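Local structure of betaine aldehyde dehydrogenase (Staphylococcus aureus subsp. aureus COL, 4QTO) at residues Arg116-Thr119 with Leu120-Lys124. The protein catalyses the NAD-dependent oxidation of betaine aldehyde to glycine betaine, as expected of a member of the aldehyde dehydrogenase family. Sequence-based numbering, arbitrary orientation.
Sequences RLET and LDTGK
R116 O receives the amide of L120 (N to O 2.9 Å) and L117 O that of D121, the regular i to i+4 bonds of the last turns of helix 111-122; the R116 side chain leads off to a salt bridge with E112. At E118 the carbonyl oxygen is gripped twice by T122, by its N and, at 2.8 Å, by its OG1, N tilted modestly from the carbonyl plane and OG1 41° out of it, approaching from opposite faces. T122 can do this because its OG1 sits between its own backbone N and carbonyl carbon (chi1 71°), turned back along the helix. The E118 chain bends at chi2; one water donates to both its OE1 (2.8 Å) and D121 OD2 (2.6 Å), bridging two carboxylates that also accept from T212 OG1 and L211 N, respectively. K124 NZ, reached by a bend at chi4, comes within 3.5 Å of E118 CG as the two chains cross; the ammonium is salt-bridged to D132. T119 O takes G123 N (2.9 Å), and T119 OG1 donates to K124 O (2.8 Å) from above the carbonyl plane, tying the residues beyond the helix back to its last turn. The E118 and T122 side chains rest on P183 at the start of helix 183-197. G123, with positive phi (91°), turns the chain out of helical geometry: a glycine-terminated helix C-terminus, with helix 126-146 following.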
loop_
_atom_site.group_PDB
_atom_site.type_symbol
_atom_site.label_atom_id
_atom_site.label_comp_id
_atom_site.label_asym_id
_atom_site.label_seq_id
_atom_site.Cartn_x
_atom_site.Cartn_y
_atom_site.Cartn_z
ATOM N N ARG A 116 6.066 30.856 -23.872
ATOM C CA ARG A 116 6.864 31.721 -24.724
ATOM C C ARG A 116 8.309 31.853 -24.232
ATOM O O ARG A 116 9.253 31.800 -25.019
ATOM C CB ARG A 116 6.191 33.101 -24.898
ATOM C CG ARG A 116 4.892 33.001 -25.651
ATOM C CD ARG A 116 4.192 34.342 -25.848
ATOM N NE ARG A 116 3.012 34.130 -26.681
ATOM C CZ ARG A 116 3.022 34.077 -28.019
ATOM N NH1 ARG A 116 1.885 33.860 -28.676
ATOM N NH2 ARG A 116 4.149 34.247 -28.717
ATOM N N LEU A 117 8.486 32.011 -22.930
ATOM C CA LEU A 117 9.809 32.113 -22.349
ATOM C C LEU A 117 10.608 30.816 -22.578
ATOM O O LEU A 117 11.808 30.857 -22.873
ATOM C CB LEU A 117 9.653 32.409 -20.855
ATOM C CG LEU A 117 10.925 32.788 -20.121
ATOM C CD1 LEU A 117 11.568 33.968 -20.828
ATOM C CD2 LEU A 117 10.638 33.080 -18.664
ATOM N N GLU A 118 9.941 29.661 -22.471
ATOM C CA GLU A 118 10.611 28.382 -22.652
ATOM C C GLU A 118 11.057 28.209 -24.114
ATOM O O GLU A 118 12.176 27.756 -24.377
ATOM C CB GLU A 118 9.727 27.213 -22.198
ATOM C CG GLU A 118 10.477 25.923 -21.866
ATOM C CD GLU A 118 11.221 25.994 -20.526
ATOM O OE1 GLU A 118 12.070 26.878 -20.333
ATOM O OE2 GLU A 118 11.022 25.133 -19.654
ATOM N N THR A 119 10.217 28.622 -25.062
ATOM C CA THR A 119 10.577 28.539 -26.475
ATOM C C THR A 119 11.696 29.516 -26.788
ATOM O O THR A 119 12.619 29.188 -27.575
ATOM C CB THR A 119 9.330 28.784 -27.348
ATOM O OG1 THR A 119 8.596 27.567 -27.390
ATOM C CG2 THR A 119 9.672 29.197 -28.755
ATOM N N LEU A 120 11.661 30.701 -26.172
ATOM C CA LEU A 120 12.723 31.678 -26.423
ATOM C C LEU A 120 14.078 31.145 -25.946
ATOM O O LEU A 120 15.087 31.292 -26.634
ATOM C CB LEU A 120 12.425 32.998 -25.698
ATOM C CG LEU A 120 13.395 34.146 -25.969
ATOM C CD1 LEU A 120 13.229 34.641 -27.384
ATOM C CD2 LEU A 120 13.138 35.275 -24.981
ATOM N N ASP A 121 14.086 30.535 -24.762
ATOM C CA ASP A 121 15.329 30.063 -24.133
ATOM C C ASP A 121 15.860 28.763 -24.731
ATOM O O ASP A 121 17.081 28.555 -24.850
ATOM C CB ASP A 121 15.040 29.849 -22.625
ATOM C CG ASP A 121 16.286 30.006 -21.702
ATOM O OD1 ASP A 121 17.391 30.349 -22.176
ATOM O OD2 ASP A 121 16.122 29.754 -20.466
ATOM N N THR A 122 14.958 27.853 -25.096
ATOM C CA THR A 122 15.395 26.513 -25.517
ATOM C C THR A 122 15.233 26.191 -26.986
ATOM O O THR A 122 15.730 25.160 -27.437
ATOM C CB THR A 122 14.649 25.409 -24.756
ATOM O OG1 THR A 122 13.272 25.349 -25.184
ATOM C CG2 THR A 122 14.745 25.617 -23.236
ATOM N N GLY A 123 14.441 26.992 -27.701
ATOM C CA GLY A 123 14.303 26.846 -29.140
ATOM C C GLY A 123 13.186 25.940 -29.618
ATOM O O GLY A 123 12.852 25.982 -30.797
ATOM N N LYS A 124 12.586 25.146 -28.733
ATOM C CA LYS A 124 11.534 24.205 -29.194
ATOM C C LYS A 124 10.268 24.952 -29.584
ATOM O O LYS A 124 10.087 26.107 -29.229
ATOM C CB LYS A 124 11.245 23.080 -28.195
ATOM C CG LYS A 124 10.488 23.476 -26.967
ATOM C CD LYS A 124 10.290 22.194 -26.159
ATOM C CE LYS A 124 9.216 22.354 -25.137
ATOM N NZ LYS A 124 9.556 23.348 -24.097
HETATM O O HOH W 1 14.030 28.605 -19.371
#